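PDB 4Y7D: Alpha/beta hydrolase fold protein from Nakamurella multipartita, which probably acts as a hydrolase of the alpha/beta hydrolase fold, although its substrate and detailed reaction are not established. Local coordinates for residues A[101-106]-A[125-130]; A[36-41]-A[61-66]; A[250-255]-A[276-281]; A[133-138]-A[254-259]. All coordinates share one frame; numbering follows the deposited sequence.

Overall arrangement
All four contacts belong to one alpha/beta hydrolase fold. Contacts 1 and 2 form the buried core: each pairs two parallel strands of a beta-alpha-beta unit, and they join directly because strands 35-39 and 101-106 are neighbours in the sheet. Their chemistry is backbone hydrogen bonding between layers of aliphatic side chains. Contacts 3 and 4 are built from loops and the helix starts that follow them, and share Asp254 and Pro255. There a histidine-carboxylate bond in each, with contacts to the histidine ring, takes the place of aliphatic packing. Contact 3 is buried and reaches contact 1 where Trp106 meets His278, whereas contact 4 is only partly buried and joins a loop to helix 255-264.

Contact 1: A[101-106]-A[125-130]; sequences AGVLCW and RALVSV
Strands 101-106 and 126-130 run parallel, only 9° apart, with Val103 beside Leu127 and Cys105 beside Ser129: Val103 N and Cys105 N donate to Ala126 O and Val128 O, while Val128 N and Val130 N donate to Val103 O and Cys105 O. Before this ladder, Arg125 N reaches Ala101 O at 2.9 Å from above the carbonyl plane, where the chain turns a corner.

On one face Leu104 leans across to the neighbouring strand, its CD1 lying 3.6 Å from Val128 CG1 and also touching Val130 CG2. Trp106 extends with CG anti to the backbone N (chi1 178°), and the turn of the ring about CB-CG (chi2 30°) puts CD1 at Val130: it lies 3.1 Å from Val130 O, which is close to the ring plane, and 3.8 Å from Val130 CG1. The other face, covered by helix 110-119, holds Val103 CG1 against Leu127 CD1 at 3.8 Å. Cys105 SG rests 3.6 Å from Ser129 OG, which is hydrogen-bonded with Tyr114 OH.

Beta-branched and leucine side chains suit a central strand covered on both faces by helices. The contact is thus a buried, largely apolar part of the sheet whose inter-strand backbone groups are hydrogen-bonded; Trp106 NE1, probably bonded to His278 O, ties its end to the histidine loop.

Contact 2: A[36-41]-A[61-66]; sequences VLVVHG and LRAIVV
Leu37 reaches over the neighbouring strand toward Ile64 and Val66, its CD1 ending 3.6 Å from Ile64 O and 3.9 Å from Val66 CG1. With CG anti to the backbone N, it is the turn at chi2 (73°) that swings CD1 toward the neighbouring strand, and the same methyl also touches Ile64 CG2. Helix 82-95 covers this face through Tyr89, Phe93 and Leu92.

On the other face the contacts are methyl to methyl. Val36 CG2 packs on Leu61 CD2 at 3.7 Å, and Val38 CG2 lies against Ala63 CB; alanine and valine suit the close approach of helix 46-58, whose Ala53 and Met52 lie on them. Between the two faces, Val36 N, Ile64 N and Val38 N bond in turn to Arg62 O, Val36 O and Ile64 O, in parallel register.

The short strand axes are inclined at 34°, and the strands part at the far end, where Val66 N makes only a weak, 3.5 Å bond to Val38 O. A water enters there, donating to Val38 O and to Val66 O (2.7 Å) and accepting from His40 N. His40 turns its ring edge to Val66 O, which lies 3.3 Å from CD2 and near the ring plane. Its ND1 donates to Gly41 O at 2.8 Å, in the carbonyl plane and on a lone pair, which helps to fix the ring's rotation.

His40-Gly41 is consistent with the HG motif near the family's oxyanion hole. Hydrophobic pairing thus gives way to a water-bridged, polar strand end, where Arg68 also holds the carbonyls of His40 and Gly41.

Contact 3: A[250-255]-A[276-281]; sequences DSDVDP and GTHLAF
Asp250 and His278 meet in an arrangement consistent with the Ser-His-Asp catalytic triad of the alpha/beta hydrolase fold, since His278 NE2 is hydrogen-bonded in turn to Ser107 OG. The hydrogen bond that crosses the two loops runs from His278 ND1 to Asp250 OD2 at 2.8 Å. It is nearly straight, 166° at the hydrogen, lies close to the imidazole plane and uses the syn lone pair of OD2, although the carboxylate itself is turned 61° from the ring.

A second set of bonds holds that carboxylate from within its own loop. Asp250 OD1 accepts from Asp252 N at 2.8 Å, closing an Asx turn, and from Val253 N at 3.0 Å. Aspartate suits this place because one oxygen can organise the loop while the other serves the histidine. On the other side of the contact, Thr277 OG1 accepts from Leu279 N, a capping bond ahead of the short helix 280-283.

Contacts with the ring itself complete the arrangement. Val253 CG2 comes within 3.5 Å of His278 CE1, and Trp106 meets the imidazole from outside the two loops. Asp252 lays its side chain over a ring face, its carboxylate stacked at 27° to the imidazole; separately, Asp252 CB makes a CH-pi contact, 3.7 Å from the centroid of the His278 ring.

Contact 4: A[133-138]-A[254-259]; sequences VSHRYH and DPEFSR
Phe257 and His135 form an offset stack, their ring centroids 4.2 Å apart and their planes inclined at 28°. The overlap is near the rim: Phe257 CE1 sits over one face of the imidazole and approaches His135 CE1 to 3.2 Å, a tight fit. The imidazole edge serves Glu256, with NE2 donating to OE1 at 2.7 Å on the syn lone pair and almost in the ring plane. Beside the stack, Ser134 OG donates to Phe257 O, also at 2.7 Å, from a position tilted out of the carbonyl plane. A serine is short enough to reach a helix carbonyl while leaving the phenyl beside it; its OG lies near the edge of that ring, 3.5 Å from CD1.

Further out, several groups support this first shell. His135 ND1 donates to Arg136 O at 2.9 Å, so both ring nitrogens donate, which would help to hold the ring's rotation; Phe260 meets it edge-to-face. With CG between the backbone N and the carbonyl carbon (chi1 63°), His135 starts its ring toward the helix. With both nitrogens donating, the ring is probably cationic, a state the Glu256 carboxylate would favour. Arg136 NE bonds to Ile230 O, outside the two segments, and so ties the loop to Ile230. On the helix side, Asp254 OD2 accepts from Glu256 N at 2.9 Å.

That bond makes Asp254 the N-cap of helix 255-264, and the whole joins the N-capped start of this helix of the alpha/beta hydrolase fold to the loop that leaves strand 124-130.

Contact 1: A[101-106]-A[125-130]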
loop_
_atom_site.group_PDB
_atom_site.type_symbol
_atom_site.label_atom_id
_atom_site.label_comp_id
_atom_site.label_asym_id
_atom_site.label_seq_id
_atom_site.Cartn_x
_atom_site.Cartn_y
_atom_site.Cartn_z
ATOM N N ALA A 101 -17.053 3.266 -1.147
ATOM C CA ALA A 101 -15.974 3.889 -0.410
ATOM C C ALA A 101 -14.892 4.334 -1.340
ATOM O O ALA A 101 -14.776 3.853 -2.463
ATOM C CB ALA A 101 -15.399 2.933 0.617
ATOM N N GLY A 102 -14.093 5.277 -0.858
ATOM C CA GLY A 102 -12.849 5.553 -1.553
ATOM C C GLY A 102 -11.888 4.382 -1.378
ATOM O O GLY A 102 -12.085 3.517 -0.489
ATOM N N VAL A 103 -10.876 4.301 -2.233
ATOM C CA VAL A 103 -9.879 3.271 -2.118
ATOM C C VAL A 103 -8.475 3.904 -2.245
ATOM O O VAL A 103 -8.202 4.657 -3.180
ATOM C CB VAL A 103 -10.040 2.195 -3.201
ATOM C CG1 VAL A 103 -8.922 1.173 -3.056
ATOM C CG2 VAL A 103 -11.404 1.547 -3.098
ATOM N N LEU A 104 -7.621 3.610 -1.289
ATOM C CA LEU A 104 -6.196 3.978 -1.292
ATOM C C LEU A 104 -5.406 2.679 -1.290
ATOM O O LEU A 104 -5.486 1.888 -0.330
ATOM C CB LEU A 104 -5.806 4.776 -0.072
ATOM C CG LEU A 104 -4.324 5.075 0.131
ATOM C CD1 LEU A 104 -3.867 6.031 -0.954
ATOM C CD2 LEU A 104 -4.020 5.632 1.484
ATOM N N CYS A 105 -4.583 2.512 -2.313
ATOM C CA CYS A 105 -3.692 1.357 -2.390
ATOM C C CYS A 105 -2.258 1.763 -2.671
ATOM O O CYS A 105 -1.991 2.824 -3.229
ATOM C CB CYS A 105 -4.174 0.371 -3.419
ATOM S SG CYS A 105 -4.133 0.877 -5.161
ATOM N N TRP A 106 -1.334 0.876 -2.292
ATOM C CA TRP A 106 0.084 1.100 -2.582
ATOM C C TRP A 106 0.683 -0.223 -2.932
ATOM O O TRP A 106 0.297 -1.217 -2.346
ATOM C CB TRP A 106 0.739 1.673 -1.348
ATOM C CG TRP A 106 2.224 1.946 -1.367
ATOM C CD1 TRP A 106 3.006 2.292 -2.429
ATOM C CD2 TRP A 106 3.055 2.011 -0.234
ATOM N NE1 TRP A 106 4.290 2.562 -2.022
ATOM C CE2 TRP A 106 4.346 2.389 -0.670
ATOM C CE3 TRP A 106 2.832 1.816 1.140
ATOM C CZ2 TRP A 106 5.417 2.546 0.210
ATOM C CZ3 TRP A 106 3.887 2.002 2.023
ATOM C CH2 TRP A 106 5.173 2.341 1.555
ATOM N N ARG A 125 -15.883 4.960 -4.920
ATOM C CA ARG A 125 -16.127 6.388 -5.127
ATOM C C ARG A 125 -14.993 7.109 -5.854
ATOM O O ARG A 125 -15.222 8.060 -6.642
ATOM C CB ARG A 125 -16.345 7.083 -3.777
ATOM C CG ARG A 125 -17.582 6.638 -3.005
ATOM C CD ARG A 125 -18.386 7.820 -2.433
ATOM N NE ARG A 125 -19.616 7.382 -1.751
ATOM C CZ ARG A 125 -20.737 6.953 -2.359
ATOM N NH1 ARG A 125 -21.796 6.571 -1.630
ATOM N NH2 ARG A 125 -20.811 6.863 -3.688
ATOM N N ALA A 126 -13.769 6.687 -5.566
ATOM C CA ALA A 126 -12.534 7.296 -6.059
ATOM C C ALA A 126 -11.390 6.351 -5.734
ATOM O O ALA A 126 -11.458 5.561 -4.781
ATOM C CB ALA A 126 -12.317 8.637 -5.409
ATOM N N LEU A 127 -10.319 6.432 -6.511
ATOM C CA LEU A 127 -9.171 5.568 -6.368
ATOM C C LEU A 127 -7.888 6.411 -6.318
ATOM O O LEU A 127 -7.624 7.168 -7.220
ATOM C CB LEU A 127 -9.121 4.574 -7.548
ATOM C CG LEU A 127 -7.933 3.579 -7.621
ATOM C CD1 LEU A 127 -7.841 2.716 -6.365
ATOM C CD2 LEU A 127 -8.155 2.783 -8.880
ATOM N N VAL A 128 -7.088 6.213 -5.279
ATOM C CA VAL A 128 -5.728 6.718 -5.224
ATOM C C VAL A 128 -4.785 5.530 -5.208
ATOM O O VAL A 128 -4.826 4.703 -4.275
ATOM C CB VAL A 128 -5.510 7.594 -4.004
ATOM C CG1 VAL A 128 -4.067 8.087 -3.916
ATOM C CG2 VAL A 128 -6.468 8.787 -4.074
ATOM N N SER A 129 -3.964 5.460 -6.246
ATOM C CA SER A 129 -3.123 4.302 -6.488
ATOM C C SER A 129 -1.664 4.731 -6.505
ATOM O O SER A 129 -1.172 5.368 -7.456
ATOM C CB SER A 129 -3.528 3.647 -7.759
ATOM O OG SER A 129 -2.738 2.528 -7.995
ATOM N N VAL A 130 -0.954 4.347 -5.452
ATOM C CA VAL A 130 0.425 4.820 -5.217
ATOM C C VAL A 130 1.374 3.696 -5.618
ATOM O O VAL A 130 1.306 2.603 -5.046
ATOM C CB VAL A 130 0.607 5.162 -3.746
ATOM C CG1 VAL A 130 1.991 5.754 -3.468
ATOM C CG2 VAL A 130 -0.486 6.167 -3.334
#

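Contact 2: A[36-41]-A[61-66]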
loop_
_atom_site.group_PDB
_atom_site.type_symbol
_atom_site.label_atom_id
_atom_site.label_comp_id
_atom_site.label_asym_id
_atom_site.label_seq_id
_atom_site.Cartn_x
_atom_site.Cartn_y
_atom_site.Cartn_z
ATOM N N VAL A 36 -12.708 5.331 3.490
ATOM C CA VAL A 36 -11.695 4.877 2.533
ATOM C C VAL A 36 -11.178 3.508 2.923
ATOM O O VAL A 36 -10.723 3.319 4.057
ATOM C CB VAL A 36 -10.508 5.850 2.543
ATOM C CG1 VAL A 36 -9.472 5.440 1.503
ATOM C CG2 VAL A 36 -11.009 7.262 2.332
ATOM N N LEU A 37 -11.248 2.574 1.983
ATOM C CA LEU A 37 -10.630 1.281 2.142
ATOM C C LEU A 37 -9.143 1.435 1.821
ATOM O O LEU A 37 -8.794 1.958 0.783
ATOM C CB LEU A 37 -11.230 0.263 1.202
ATOM C CG LEU A 37 -10.561 -1.119 1.129
ATOM C CD1 LEU A 37 -10.869 -1.906 2.407
ATOM C CD2 LEU A 37 -10.979 -1.814 -0.138
ATOM N N VAL A 38 -8.287 1.061 2.759
ATOM C CA VAL A 38 -6.815 1.248 2.666
ATOM C C VAL A 38 -6.203 -0.156 2.516
ATOM O O VAL A 38 -6.424 -1.014 3.392
ATOM C CB VAL A 38 -6.298 1.922 3.924
ATOM C CG1 VAL A 38 -4.802 2.152 3.839
ATOM C CG2 VAL A 38 -6.973 3.259 4.087
ATOM N N VAL A 39 -5.446 -0.349 1.448
ATOM C CA VAL A 39 -5.002 -1.676 1.024
ATOM C C VAL A 39 -3.469 -1.732 0.952
ATOM O O VAL A 39 -2.810 -1.104 0.102
ATOM C CB VAL A 39 -5.609 -2.015 -0.338
ATOM C CG1 VAL A 39 -5.304 -3.469 -0.683
ATOM C CG2 VAL A 39 -7.124 -1.716 -0.384
ATOM N N HIS A 40 -2.901 -2.482 1.880
ATOM C CA HIS A 40 -1.453 -2.599 2.038
ATOM C C HIS A 40 -0.761 -3.402 0.923
ATOM O O HIS A 40 -1.362 -4.218 0.196
ATOM C CB HIS A 40 -1.120 -3.200 3.449
ATOM C CG HIS A 40 -1.490 -4.623 3.594
ATOM N ND1 HIS A 40 -0.764 -5.646 3.012
ATOM C CD2 HIS A 40 -2.485 -5.225 4.304
ATOM C CE1 HIS A 40 -1.315 -6.804 3.325
ATOM N NE2 HIS A 40 -2.353 -6.579 4.098
ATOM N N GLY A 41 0.551 -3.224 0.875
ATOM C CA GLY A 41 1.399 -3.925 -0.062
ATOM C C GLY A 41 1.932 -5.268 0.383
ATOM O O GLY A 41 1.326 -5.955 1.213
ATOM N N LEU A 61 -11.257 11.975 7.172
ATOM C CA LEU A 61 -11.857 10.795 6.555
ATOM C C LEU A 61 -11.731 9.607 7.519
ATOM O O LEU A 61 -10.928 9.646 8.482
ATOM C CB LEU A 61 -11.200 10.475 5.200
ATOM C CG LEU A 61 -11.419 11.552 4.107
ATOM C CD1 LEU A 61 -10.308 12.581 4.144
ATOM C CD2 LEU A 61 -11.427 10.897 2.729
ATOM N N ARG A 62 -12.537 8.553 7.296
ATOM C CA ARG A 62 -12.436 7.370 8.105
ATOM C C ARG A 62 -11.776 6.313 7.270
ATOM O O ARG A 62 -11.974 6.276 6.058
ATOM C CB ARG A 62 -13.770 6.909 8.728
ATOM C CG ARG A 62 -14.687 6.040 7.928
ATOM C CD ARG A 62 -15.982 5.766 8.747
ATOM N NE ARG A 62 -17.079 5.046 8.053
ATOM C CZ ARG A 62 -17.246 3.702 8.042
ATOM N NH1 ARG A 62 -16.392 2.887 8.647
ATOM N NH2 ARG A 62 -18.304 3.162 7.435
ATOM N N ALA A 63 -10.940 5.484 7.888
ATOM C CA ALA A 63 -10.245 4.423 7.151
ATOM C C ALA A 63 -10.694 3.031 7.589
ATOM O O ALA A 63 -10.958 2.793 8.781
ATOM C CB ALA A 63 -8.769 4.581 7.348
ATOM N N ILE A 64 -10.787 2.127 6.617
ATOM C CA ILE A 64 -11.067 0.745 6.814
ATOM C C ILE A 64 -9.779 0.054 6.360
ATOM O O ILE A 64 -9.524 -0.040 5.182
ATOM C CB ILE A 64 -12.310 0.296 5.989
ATOM C CG1 ILE A 64 -13.553 1.086 6.433
ATOM C CG2 ILE A 64 -12.545 -1.214 6.110
ATOM C CD1 ILE A 64 -14.642 1.135 5.387
ATOM N N VAL A 65 -8.961 -0.381 7.313
ATOM C CA VAL A 65 -7.598 -0.848 6.985
ATOM C C VAL A 65 -7.604 -2.359 7.117
ATOM O O VAL A 65 -7.759 -2.868 8.243
ATOM C CB VAL A 65 -6.601 -0.292 8.018
ATOM C CG1 VAL A 65 -5.198 -0.839 7.765
ATOM C CG2 VAL A 65 -6.686 1.235 8.131
ATOM N N VAL A 66 -7.538 -3.069 5.991
ATOM C CA VAL A 66 -7.610 -4.524 6.032
ATOM C C VAL A 66 -6.270 -5.167 6.254
ATOM O O VAL A 66 -5.242 -4.574 5.925
ATOM C CB VAL A 66 -8.145 -5.117 4.697
ATOM C CG1 VAL A 66 -9.646 -4.920 4.630
ATOM C CG2 VAL A 66 -7.450 -4.506 3.484
HETATM O O HOH W 1 -4.309 -2.452 4.472
#

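Contact 3: A[250-255]-A[276-281]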
loop_
_atom_site.group_PDB
_atom_site.type_symbol
_atom_site.label_atom_id
_atom_site.label_comp_id
_atom_site.label_asym_id
_atom_site.label_seq_id
_atom_site.Cartn_x
_atom_site.Cartn_y
_atom_site.Cartn_z
ATOM N N ASP A 250 11.777 5.225 -8.091
ATOM C CA ASP A 250 11.255 4.037 -7.403
ATOM C C ASP A 250 11.967 2.818 -7.988
ATOM O O ASP A 250 11.886 2.582 -9.205
ATOM C CB ASP A 250 9.759 3.931 -7.657
ATOM C CG ASP A 250 9.052 2.980 -6.748
ATOM O OD1 ASP A 250 9.608 1.939 -6.320
ATOM O OD2 ASP A 250 7.877 3.284 -6.469
ATOM N N SER A 251 12.611 2.031 -7.122
ATOM C CA SER A 251 13.292 0.820 -7.561
ATOM C C SER A 251 12.503 -0.441 -7.189
ATOM O O SER A 251 12.983 -1.552 -7.425
ATOM C CB SER A 251 14.665 0.754 -6.899
ATOM O OG SER A 251 14.518 0.657 -5.486
ATOM N N ASP A 252 11.347 -0.269 -6.589
ATOM C CA ASP A 252 10.557 -1.386 -6.085
ATOM C C ASP A 252 9.422 -1.700 -7.086
ATOM O O ASP A 252 9.343 -2.813 -7.643
ATOM C CB ASP A 252 10.003 -0.964 -4.716
ATOM C CG ASP A 252 9.459 -2.135 -3.900
ATOM O OD1 ASP A 252 8.885 -3.034 -4.533
ATOM O OD2 ASP A 252 9.586 -2.123 -2.639
ATOM N N VAL A 253 8.573 -0.706 -7.360
ATOM C CA VAL A 253 7.569 -0.822 -8.423
ATOM C C VAL A 253 7.924 0.204 -9.484
ATOM O O VAL A 253 7.844 1.440 -9.241
ATOM C CB VAL A 253 6.143 -0.609 -7.877
ATOM C CG1 VAL A 253 5.103 -0.556 -8.999
ATOM C CG2 VAL A 253 5.814 -1.720 -6.895
ATOM N N ASP A 254 8.365 -0.275 -10.626
ATOM C CA ASP A 254 8.815 0.640 -11.674
ATOM C C ASP A 254 7.785 1.707 -12.039
ATOM O O ASP A 254 6.595 1.426 -12.071
ATOM C CB ASP A 254 9.206 -0.072 -12.965
ATOM C CG ASP A 254 10.038 0.820 -13.851
ATOM O OD1 ASP A 254 11.301 0.927 -13.630
ATOM O OD2 ASP A 254 9.496 1.410 -14.776
ATOM N N PRO A 255 8.246 2.944 -12.269
ATOM C CA PRO A 255 7.308 3.988 -12.741
ATOM C C PRO A 255 6.432 3.585 -13.948
ATOM O O PRO A 255 5.299 4.116 -14.113
ATOM C CB PRO A 255 8.220 5.170 -13.036
ATOM C CG PRO A 255 9.315 5.017 -12.004
ATOM C CD PRO A 255 9.575 3.501 -11.964
ATOM N N GLY A 276 11.739 10.629 -6.321
ATOM C CA GLY A 276 10.981 9.925 -5.284
ATOM C C GLY A 276 11.284 8.439 -5.272
ATOM O O GLY A 276 11.358 7.805 -6.312
ATOM N N THR A 277 11.422 7.898 -4.075
ATOM C CA THR A 277 11.548 6.450 -3.839
ATOM C C THR A 277 10.157 5.801 -3.815
ATOM O O THR A 277 9.153 6.449 -4.053
ATOM C CB THR A 277 12.215 6.182 -2.461
ATOM O OG1 THR A 277 11.340 6.614 -1.403
ATOM C CG2 THR A 277 13.506 6.861 -2.351
ATOM N N HIS A 278 10.100 4.516 -3.512
ATOM C CA HIS A 278 8.822 3.832 -3.335
ATOM C C HIS A 278 7.929 4.461 -2.243
ATOM O O HIS A 278 6.704 4.335 -2.300
ATOM C CB HIS A 278 9.065 2.346 -3.046
ATOM C CG HIS A 278 7.870 1.484 -3.267
ATOM N ND1 HIS A 278 7.094 1.551 -4.420
ATOM C CD2 HIS A 278 7.377 0.461 -2.538
ATOM C CE1 HIS A 278 6.170 0.612 -4.372
ATOM N NE2 HIS A 278 6.319 -0.060 -3.237
ATOM N N LEU A 279 8.520 5.172 -1.278
ATOM C CA LEU A 279 7.785 5.804 -0.176
ATOM C C LEU A 279 7.445 7.275 -0.461
ATOM O O LEU A 279 6.905 7.981 0.404
ATOM C CB LEU A 279 8.626 5.774 1.121
ATOM C CG LEU A 279 8.713 4.422 1.855
ATOM C CD1 LEU A 279 9.467 3.373 1.099
ATOM C CD2 LEU A 279 9.341 4.621 3.236
ATOM N N ALA A 280 7.740 7.746 -1.659
ATOM C CA ALA A 280 7.575 9.176 -1.974
ATOM C C ALA A 280 6.263 9.863 -1.575
ATOM O O ALA A 280 6.277 11.006 -1.138
ATOM C CB ALA A 280 7.825 9.390 -3.461
ATOM N N PHE A 281 5.136 9.201 -1.756
ATOM C CA PHE A 281 3.830 9.840 -1.516
ATOM C C PHE A 281 3.749 10.297 -0.040
ATOM O O PHE A 281 3.045 11.242 0.237
ATOM C CB PHE A 281 2.726 8.851 -1.882
ATOM C CG PHE A 281 1.321 9.299 -1.595
ATOM C CD1 PHE A 281 0.712 10.280 -2.327
ATOM C CD2 PHE A 281 0.568 8.673 -0.595
ATOM C CE1 PHE A 281 -0.609 10.605 -2.102
ATOM C CE2 PHE A 281 -0.747 9.047 -0.339
ATOM C CZ PHE A 281 -1.334 10.001 -1.109
HETATM O O HOH W 2 7.025 5.796 -5.794
#

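Contact 4: A[133-138]-A[254-259]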
loop_
_atom_site.group_PDB
_atom_site.type_symbol
_atom_site.label_atom_id
_atom_site.label_comp_id
_atom_site.label_asym_id
_atom_site.label_seq_id
_atom_site.Cartn_x
_atom_site.Cartn_y
_atom_site.Cartn_z
ATOM N N VAL A 133 1.261 -2.123 -8.326
ATOM C CA VAL A 133 1.357 -3.143 -9.325
ATOM C C VAL A 133 0.061 -3.204 -10.161
ATOM O O VAL A 133 -1.004 -3.508 -9.649
ATOM C CB VAL A 133 1.682 -4.511 -8.702
ATOM C CG1 VAL A 133 1.657 -5.617 -9.745
ATOM C CG2 VAL A 133 3.045 -4.502 -8.015
ATOM N N SER A 134 0.216 -2.992 -11.458
ATOM C CA SER A 134 -0.913 -2.781 -12.389
ATOM C C SER A 134 -0.942 -3.812 -13.513
ATOM O O SER A 134 -1.880 -3.803 -14.357
ATOM C CB SER A 134 -0.855 -1.367 -12.962
ATOM O OG SER A 134 0.381 -1.163 -13.655
ATOM N N HIS A 135 0.052 -4.713 -13.531
ATOM C CA HIS A 135 0.097 -5.775 -14.507
ATOM C C HIS A 135 1.057 -6.827 -13.989
ATOM O O HIS A 135 1.500 -6.729 -12.859
ATOM C CB HIS A 135 0.441 -5.288 -15.934
ATOM C CG HIS A 135 1.813 -4.669 -16.102
ATOM N ND1 HIS A 135 2.984 -5.387 -15.980
ATOM C CD2 HIS A 135 2.184 -3.406 -16.445
ATOM C CE1 HIS A 135 4.017 -4.587 -16.230
ATOM N NE2 HIS A 135 3.552 -3.375 -16.489
ATOM N N ARG A 136 1.261 -7.913 -14.733
ATOM C CA ARG A 136 2.117 -8.985 -14.278
ATOM C C ARG A 136 3.450 -8.440 -13.737
ATOM O O ARG A 136 4.078 -7.571 -14.344
ATOM C CB ARG A 136 2.401 -9.997 -15.380
ATOM C CG ARG A 136 3.159 -11.230 -14.908
ATOM C CD ARG A 136 3.228 -12.309 -15.998
ATOM N NE ARG A 136 1.910 -12.908 -16.232
ATOM C CZ ARG A 136 1.742 -14.072 -16.897
ATOM N NH1 ARG A 136 2.770 -14.727 -17.405
ATOM N NH2 ARG A 136 0.525 -14.599 -17.049
ATOM N N TYR A 137 3.887 -9.022 -12.628
ATOM C CA TYR A 137 5.082 -8.568 -11.929
ATOM C C TYR A 137 5.841 -9.745 -11.412
ATOM O O TYR A 137 5.244 -10.678 -10.862
ATOM C CB TYR A 137 4.743 -7.653 -10.766
ATOM C CG TYR A 137 5.865 -7.521 -9.741
ATOM C CD1 TYR A 137 6.817 -6.510 -9.842
ATOM C CD2 TYR A 137 5.968 -8.409 -8.681
ATOM C CE1 TYR A 137 7.859 -6.387 -8.911
ATOM C CE2 TYR A 137 6.998 -8.307 -7.745
ATOM C CZ TYR A 137 7.926 -7.286 -7.851
ATOM O OH TYR A 137 8.931 -7.213 -6.918
ATOM N N HIS A 138 7.165 -9.718 -11.608
ATOM C CA HIS A 138 8.068 -10.778 -11.097
ATOM C C HIS A 138 9.036 -10.242 -10.032
ATOM O O HIS A 138 9.735 -9.251 -10.239
ATOM C CB HIS A 138 8.845 -11.344 -12.238
ATOM C CG HIS A 138 7.991 -12.103 -13.187
ATOM N ND1 HIS A 138 7.495 -13.348 -12.889
ATOM C CD2 HIS A 138 7.492 -11.768 -14.397
ATOM C CE1 HIS A 138 6.779 -13.775 -13.912
ATOM N NE2 HIS A 138 6.740 -12.820 -14.826
ATOM N N ASP A 254 8.365 -0.275 -10.626
ATOM C CA ASP A 254 8.815 0.640 -11.674
ATOM C C ASP A 254 7.785 1.707 -12.039
ATOM O O ASP A 254 6.595 1.426 -12.071
ATOM C CB ASP A 254 9.206 -0.072 -12.965
ATOM C CG ASP A 254 10.038 0.820 -13.851
ATOM O OD1 ASP A 254 11.301 0.927 -13.630
ATOM O OD2 ASP A 254 9.496 1.410 -14.776
ATOM N N PRO A 255 8.246 2.944 -12.269
ATOM C CA PRO A 255 7.308 3.988 -12.741
ATOM C C PRO A 255 6.432 3.585 -13.948
ATOM O O PRO A 255 5.299 4.116 -14.113
ATOM C CB PRO A 255 8.220 5.170 -13.036
ATOM C CG PRO A 255 9.315 5.017 -12.004
ATOM C CD PRO A 255 9.575 3.501 -11.964
ATOM N N GLU A 256 6.916 2.661 -14.788
ATOM C CA GLU A 256 6.139 2.202 -15.944
ATOM C C GLU A 256 4.807 1.611 -15.518
ATOM O O GLU A 256 3.804 1.679 -16.284
ATOM C CB GLU A 256 6.920 1.122 -16.772
ATOM C CG GLU A 256 6.152 0.506 -17.959
ATOM C CD GLU A 256 5.250 -0.778 -17.676
ATOM O OE1 GLU A 256 5.338 -1.400 -16.562
ATOM O OE2 GLU A 256 4.453 -1.167 -18.621
ATOM N N PHE A 257 4.744 1.012 -14.321
ATOM C CA PHE A 257 3.463 0.475 -13.868
ATOM C C PHE A 257 2.430 1.602 -13.723
ATOM O O PHE A 257 1.218 1.409 -14.051
ATOM C CB PHE A 257 3.569 -0.252 -12.542
ATOM C CG PHE A 257 4.199 -1.633 -12.640
ATOM C CD1 PHE A 257 3.442 -2.711 -12.977
ATOM C CD2 PHE A 257 5.543 -1.830 -12.371
ATOM C CE1 PHE A 257 4.000 -3.972 -13.085
ATOM C CE2 PHE A 257 6.127 -3.102 -12.489
ATOM C CZ PHE A 257 5.338 -4.174 -12.832
ATOM N N SER A 258 2.895 2.723 -13.208
ATOM C CA SER A 258 1.976 3.863 -13.049
ATOM C C SER A 258 1.599 4.570 -14.372
ATOM O O SER A 258 0.460 5.051 -14.516
ATOM C CB SER A 258 2.570 4.858 -12.085
ATOM O OG SER A 258 2.644 4.361 -10.738
ATOM N N ARG A 259 2.544 4.699 -15.296
ATOM C CA ARG A 259 2.251 5.281 -16.613
ATOM C C ARG A 259 1.263 4.404 -17.346
ATOM O O ARG A 259 0.348 4.902 -17.957
ATOM C CB ARG A 259 3.528 5.467 -17.465
ATOM C CG ARG A 259 4.258 6.755 -17.169
ATOM C CD ARG A 259 5.323 7.098 -18.238
ATOM N NE ARG A 259 6.414 6.131 -18.064
ATOM C CZ ARG A 259 7.406 6.218 -17.154
ATOM N NH1 ARG A 259 7.534 7.292 -16.350
ATOM N NH2 ARG A 259 8.285 5.206 -17.065
#